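Local coordinates for protein hypoxanthine phosphoribosyltransferase (Leishmania donovani, PDB 7CMJ) that converts hypoxanthine and guanine to IMP and GMP by transferring the phosphoribosyl group of 5-phosphoribosylpyrophosphate in purine salvage, at residues I121-D126 with L149-L154; Y60-L65 with E89-S94. All coordinates share one frame; numbering follows the deposited sequence.

Contact 1: residues I121-D126 with L149-L154; sequences ILIVED and LKTVVL. With BA (barium ion), chain D.
Glu125 and Asp126, alongside Val153 and Leu154, place adjacent carboxylates around one barium ion. Glu125 OE1 binds the barium at 2.4 Å and Asp126 OD2 binds it at 2.5 Å, one oxygen from each acid, and two waters are also bound to it. The Glu125 chain bends at its second torsion (chi2 -72°), which turns the carboxylate away from 149-154 and toward the metal. The same OE1 also receives a weak hydrogen bond from Asp126 N.

Leading up to this site the two strands are parallel and in register from Ile121 beside Leu149 to Glu125 beside Val153. Five backbone hydrogen bonds join them; the shortest runs from Ile123 N to Lys150 O (2.8 Å), and the last, Leu154 N to Glu125 O at 3.0 Å, fixes the backbone at the metal-bearing end. On one face Val152 has CG1 between its backbone N and carbonyl carbon (chi1 61°), where it touches Leu122 CD2 at 3.8 Å and Val124 CG2 at 3.7 Å. The Leu122 side chain crosses that of Val152 nearly at a right angle, whereas Val124 lies beside it and points the same way. On the other face Leu149 CD1 touches Ile123 CG1 at 3.8 Å and also lies by Ile121 CB, its side chain set at a slant to both. Helix 69-81 covers Val124 and Val152, and helix 131-142 covers Ile123 and Leu149.

Strand 120-125, helix 131-142 and strand 148-153 form a beta-alpha-beta unit. Hydrophobic residues leading into an acidic pair at the strand end are the signature of the phosphoribosylpyrophosphate-binding motif of type I phosphoribosyltransferases, and both acids probably line the GMP site.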
loop_
_atom_site.group_PDB
_atom_site.type_symbol
_atom_site.label_atom_id
_atom_site.label_comp_id
_atom_site.label_asym_id
_atom_site.label_seq_id
_atom_site.Cartn_x
_atom_site.Cartn_y
_atom_site.Cartn_z
ATOM N N ILE A 121 7.974 -2.542 20.876
ATOM C CA ILE A 121 6.876 -2.973 20.024
ATOM C C ILE A 121 6.336 -4.297 20.521
ATOM O O ILE A 121 7.098 -5.213 20.860
ATOM C CB ILE A 121 7.311 -3.124 18.559
ATOM C CG1 ILE A 121 7.958 -1.842 18.053
ATOM C CG2 ILE A 121 6.115 -3.567 17.706
ATOM C CD1 ILE A 121 8.591 -2.072 16.748
ATOM N N LEU A 122 5.023 -4.405 20.530
ATOM C CA LEU A 122 4.332 -5.649 20.811
ATOM C C LEU A 122 3.511 -6.005 19.578
ATOM O O LEU A 122 2.577 -5.282 19.221
ATOM C CB LEU A 122 3.457 -5.498 22.046
ATOM C CG LEU A 122 2.966 -6.790 22.689
ATOM C CD1 LEU A 122 4.163 -7.633 23.071
ATOM C CD2 LEU A 122 2.094 -6.462 23.914
ATOM N N ILE A 123 3.884 -7.089 18.902
ATOM C CA ILE A 123 3.104 -7.587 17.772
ATOM C C ILE A 123 1.843 -8.238 18.327
ATOM O O ILE A 123 1.922 -9.156 19.152
ATOM C CB ILE A 123 3.915 -8.580 16.924
ATOM C CG1 ILE A 123 5.120 -7.890 16.293
ATOM C CG2 ILE A 123 3.045 -9.198 15.844
ATOM C CD1 ILE A 123 5.998 -8.823 15.483
ATOM N N VAL A 124 0.680 -7.758 17.889
ATOM C CA VAL A 124 -0.601 -8.253 18.380
ATOM C C VAL A 124 -1.186 -9.237 17.378
ATOM O O VAL A 124 -1.480 -8.879 16.232
ATOM C CB VAL A 124 -1.584 -7.114 18.658
ATOM C CG1 VAL A 124 -2.928 -7.698 19.114
ATOM C CG2 VAL A 124 -0.999 -6.180 19.699
ATOM N N GLU A 125 -1.383 -10.471 17.823
ATOM C CA GLU A 125 -1.920 -11.530 16.990
ATOM C C GLU A 125 -3.101 -12.211 17.682
ATOM O O GLU A 125 -3.150 -12.330 18.912
ATOM C CB GLU A 125 -0.825 -12.570 16.645
ATOM C CG GLU A 125 -0.060 -12.263 15.379
ATOM C CD GLU A 125 -0.907 -12.484 14.142
ATOM O OE1 GLU A 125 -2.091 -12.830 14.327
ATOM O OE2 GLU A 125 -0.402 -12.314 13.004
ATOM N N ASP A 126 -4.050 -12.669 16.862
ATOM C CA ASP A 126 -5.169 -13.465 17.354
ATOM C C ASP A 126 -4.768 -14.937 17.540
ATOM O O ASP A 126 -5.054 -15.536 18.577
ATOM C CB ASP A 126 -6.357 -13.320 16.391
ATOM C CG ASP A 126 -5.977 -13.638 14.967
ATOM O OD1 ASP A 126 -6.831 -13.578 14.051
ATOM O OD2 ASP A 126 -4.787 -13.961 14.770
ATOM N N LEU A 149 11.297 -6.018 20.982
ATOM C CA LEU A 149 10.232 -6.629 20.192
ATOM C C LEU A 149 9.695 -7.848 20.930
ATOM O O LEU A 149 10.440 -8.804 21.166
ATOM C CB LEU A 149 10.734 -7.010 18.797
ATOM C CG LEU A 149 9.733 -7.743 17.900
ATOM C CD1 LEU A 149 8.491 -6.873 17.657
ATOM C CD2 LEU A 149 10.383 -8.188 16.582
ATOM N N LYS A 150 8.410 -7.814 21.302
ATOM C CA LYS A 150 7.717 -8.957 21.898
ATOM C C LYS A 150 6.409 -9.201 21.152
ATOM O O LYS A 150 5.937 -8.354 20.386
ATOM C CB LYS A 150 7.451 -8.745 23.397
ATOM C CG LYS A 150 8.702 -8.599 24.260
ATOM C CD LYS A 150 9.430 -9.922 24.399
ATOM C CE LYS A 150 10.893 -9.737 24.806
ATOM N NZ LYS A 150 11.073 -9.432 26.259
ATOM N N THR A 151 5.810 -10.371 21.378
ATOM C CA THR A 151 4.545 -10.730 20.742
ATOM C C THR A 151 3.492 -11.106 21.786
ATOM O O THR A 151 3.807 -11.708 22.823
ATOM C CB THR A 151 4.711 -11.908 19.768
ATOM O OG1 THR A 151 5.011 -13.102 20.509
ATOM C CG2 THR A 151 5.826 -11.637 18.760
ATOM N N VAL A 152 2.235 -10.766 21.499
ATOM C CA VAL A 152 1.105 -11.180 22.322
ATOM C C VAL A 152 0.108 -11.893 21.424
ATOM O O VAL A 152 -0.312 -11.352 20.393
ATOM C CB VAL A 152 0.437 -10.000 23.052
ATOM C CG1 VAL A 152 -0.120 -8.957 22.056
ATOM C CG2 VAL A 152 -0.669 -10.525 23.966
ATOM N N VAL A 153 -0.257 -13.111 21.806
ATOM C CA VAL A 153 -1.148 -13.945 21.013
ATOM C C VAL A 153 -2.364 -14.263 21.858
ATOM O O VAL A 153 -2.225 -14.736 22.989
ATOM C CB VAL A 153 -0.457 -15.233 20.531
ATOM C CG1 VAL A 153 -1.210 -15.798 19.322
ATOM C CG2 VAL A 153 0.992 -14.953 20.181
ATOM N N LEU A 154 -3.555 -13.994 21.318
ATOM C CA LEU A 154 -4.752 -14.175 22.127
ATOM C C LEU A 154 -5.034 -15.656 22.329
ATOM O O LEU A 154 -5.227 -16.110 23.455
ATOM C CB LEU A 154 -5.956 -13.470 21.490
ATOM C CG LEU A 154 -7.251 -13.912 22.181
ATOM C CD1 LEU A 154 -7.384 -13.187 23.535
ATOM C CD2 LEU A 154 -8.465 -13.652 21.293
HETATM BA BA BA D . -3.788 -13.166 12.638
HETATM O O HOH W 1 -4.410 -10.480 13.386
HETATM O O HOH W 2 -3.006 -15.535 12.672
#

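Contact 2: residues Y60-L65 with E89-S94; sequences YLLCVL and EFICAS
Glu89, which packs against Tyr60 and Leu62, has a carboxylate oxygen gripped from two sources: OE1 accepts a hydrogen bond from Asp114 N and forms a salt bridge with Lys66 NZ of a second subunit. OE2 is bonded to Arg113 N, so the buried acid has polar partners on both oxygens, and the nearby lysine would be expected to stabilise its negative charge. The chain bends at chi2 (-72°), and the carboxylate and the Tyr60 ring lie side by side, their planes 16° apart, while Glu89 CG meets the ring edge at Tyr60 CD1, 4.1 Å away.

The backbones are parallel, with Leu62, Cys63 and Val64 paired to Glu89, Phe90 and Ile91. Of the four hydrogen bonds, Cys63 N to Glu89 O is the shortest at 2.8 Å; Ile91 N to Cys63 O is longer, at 3.2 Å, and Leu65 N to Ile91 O closes the series at 3.0 Å.

Cys63 carries its sulfur anti to the backbone N (chi1 180°), and SG approaches the Phe90 ring obliquely, 5.0 Å from its centroid. Cys63 CB lies closer to the ring, 3.6 Å from Phe90 CD1. Leu65 comes in farther along the chain, its CD1 branch 3.8 Å from Phe90 CB and also touching CB of Cys92. On the reverse face Leu62 CD2 bridges Glu89 CB and Ile91 CG2, the latter at 3.9 Å.

Phe90 also stacks edge-to-face with Phe69 of the second subunit, making this face of the strand part of the oligomer interface. Within the chain, helix 69-81 covers Leu61 and Cys63, strand 107-110 flanks strand 86-94 on its far side, and strand 120-125 continues the sheet beyond strand 59-64.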
loop_
_atom_site.group_PDB
_atom_site.type_symbol
_atom_site.label_atom_id
_atom_site.label_comp_id
_atom_site.label_asym_id
_atom_site.label_seq_id
_atom_site.Cartn_x
_atom_site.Cartn_y
_atom_site.Cartn_z
ATOM N N TYR A 60 4.280 0.234 21.737
ATOM C CA TYR A 60 3.578 0.275 20.461
ATOM C C TYR A 60 2.837 -1.036 20.227
ATOM O O TYR A 60 3.435 -2.112 20.277
ATOM C CB TYR A 60 4.558 0.530 19.317
ATOM C CG TYR A 60 4.904 1.982 19.110
ATOM C CD1 TYR A 60 4.310 2.726 18.086
ATOM C CD2 TYR A 60 5.840 2.616 19.924
ATOM C CE1 TYR A 60 4.632 4.065 17.888
ATOM C CE2 TYR A 60 6.164 3.952 19.728
ATOM C CZ TYR A 60 5.556 4.667 18.712
ATOM O OH TYR A 60 5.877 5.987 18.528
ATOM N N LEU A 61 1.548 -0.943 19.948
ATOM C CA LEU A 61 0.746 -2.121 19.640
ATOM C C LEU A 61 0.683 -2.300 18.132
ATOM O O LEU A 61 0.140 -1.450 17.419
ATOM C CB LEU A 61 -0.661 -1.996 20.224
ATOM C CG LEU A 61 -0.692 -2.062 21.754
ATOM C CD1 LEU A 61 -2.120 -2.032 22.274
ATOM C CD2 LEU A 61 0.071 -3.299 22.264
ATOM N N LEU A 62 1.235 -3.397 17.650
ATOM C CA LEU A 62 1.272 -3.680 16.223
ATOM C C LEU A 62 0.115 -4.606 15.878
ATOM O O LEU A 62 0.227 -5.824 15.960
ATOM C CB LEU A 62 2.603 -4.296 15.853
ATOM C CG LEU A 62 3.452 -3.386 14.997
ATOM C CD1 LEU A 62 4.376 -4.318 14.345
ATOM C CD2 LEU A 62 2.596 -2.702 13.965
ATOM N N CYS A 63 -1.000 -4.022 15.473
ATOM C CA CYS A 63 -2.185 -4.789 15.120
ATOM C C CYS A 63 -2.012 -5.386 13.725
ATOM O O CYS A 63 -2.035 -4.666 12.718
ATOM C CB CYS A 63 -3.416 -3.895 15.185
ATOM S SG CYS A 63 -4.916 -4.757 14.763
ATOM N N VAL A 64 -1.846 -6.703 13.662
ATOM C CA VAL A 64 -1.839 -7.401 12.382
ATOM C C VAL A 64 -3.276 -7.528 11.907
ATOM O O VAL A 64 -4.115 -8.151 12.568
ATOM C CB VAL A 64 -1.181 -8.780 12.508
ATOM C CG1 VAL A 64 -1.093 -9.429 11.156
ATOM C CG2 VAL A 64 0.200 -8.668 13.176
ATOM N N LEU A 65 -3.578 -6.913 10.777
ATOM C CA LEU A 65 -4.936 -6.947 10.262
ATOM C C LEU A 65 -5.192 -8.244 9.501
ATOM O O LEU A 65 -4.264 -8.865 8.975
ATOM C CB LEU A 65 -5.167 -5.747 9.359
ATOM C CG LEU A 65 -5.156 -4.435 10.124
ATOM C CD1 LEU A 65 -5.018 -3.304 9.123
ATOM C CD2 LEU A 65 -6.445 -4.311 10.889
ATOM N N GLU A 89 -0.192 0.936 15.850
ATOM C CA GLU A 89 0.103 0.898 14.430
ATOM C C GLU A 89 -0.531 -0.344 13.823
ATOM O O GLU A 89 -0.687 -1.370 14.490
ATOM C CB GLU A 89 1.607 0.909 14.189
ATOM C CG GLU A 89 2.271 2.208 14.614
ATOM C CD GLU A 89 1.934 3.370 13.686
ATOM O OE1 GLU A 89 2.258 4.517 14.057
ATOM O OE2 GLU A 89 1.342 3.146 12.596
ATOM N N PHE A 90 -0.918 -0.239 12.559
ATOM C CA PHE A 90 -1.521 -1.356 11.850
ATOM C C PHE A 90 -0.658 -1.749 10.666
ATOM O O PHE A 90 -0.103 -0.891 9.968
ATOM C CB PHE A 90 -2.917 -1.013 11.372
ATOM C CG PHE A 90 -3.791 -0.473 12.452
ATOM C CD1 PHE A 90 -4.726 -1.292 13.083
ATOM C CD2 PHE A 90 -3.672 0.854 12.859
ATOM C CE1 PHE A 90 -5.520 -0.802 14.081
ATOM C CE2 PHE A 90 -4.470 1.354 13.860
ATOM C CZ PHE A 90 -5.397 0.522 14.476
ATOM N N ILE A 91 -0.541 -3.048 10.447
ATOM C CA ILE A 91 0.050 -3.551 9.221
ATOM C C ILE A 91 -0.933 -4.523 8.594
ATOM O O ILE A 91 -1.808 -5.079 9.257
ATOM C CB ILE A 91 1.419 -4.214 9.449
ATOM C CG1 ILE A 91 1.278 -5.493 10.258
ATOM C CG2 ILE A 91 2.365 -3.257 10.159
ATOM C CD1 ILE A 91 2.583 -6.298 10.257
ATOM N N CYS A 92 -0.802 -4.696 7.288
ATOM C CA CYS A 92 -1.661 -5.622 6.568
ATOM C C CYS A 92 -0.824 -6.286 5.491
ATOM O O CYS A 92 -0.170 -5.604 4.701
ATOM C CB CYS A 92 -2.880 -4.919 5.959
ATOM S SG CYS A 92 -4.140 -6.040 5.273
ATOM N N ALA A 93 -0.818 -7.605 5.484
ATOM C CA ALA A 93 -0.003 -8.337 4.542
ATOM C C ALA A 93 -0.853 -9.370 3.823
ATOM O O ALA A 93 -1.754 -9.981 4.409
ATOM C CB ALA A 93 1.175 -9.000 5.234
ATOM N N SER A 94 -0.571 -9.536 2.541
ATOM C CA SER A 94 -1.240 -10.516 1.707
ATOM C C SER A 94 -0.298 -11.697 1.502
ATOM O O SER A 94 0.925 -11.527 1.452
ATOM C CB SER A 94 -1.661 -9.853 0.384
ATOM O OG SER A 94 -1.615 -10.725 -0.730
#

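How the contacts relate
Both contacts belong to one mixed sheet, and their centres lie about 10 Å apart. Both segments of contact 2 precede those of contact 1 in the sequence, yet strands 59-64 and 120-125 are neighbours, so the four strands run 86-94, 59-64, 120-125, 148-153 across the parallel core of the phosphoribosyltransferase domain. The junction includes two probable backbone hydrogen bonds, Val124 N to Leu62 O and Leu122 O to Leu62 N, both 2.8 Å. Val64 of contact 2 packs against the Glu125 carboxylate of contact 1, near the barium ion. The sheet thus links the metal-bearing strand end in contact 1 with contact 2, whose residues reach a second subunit.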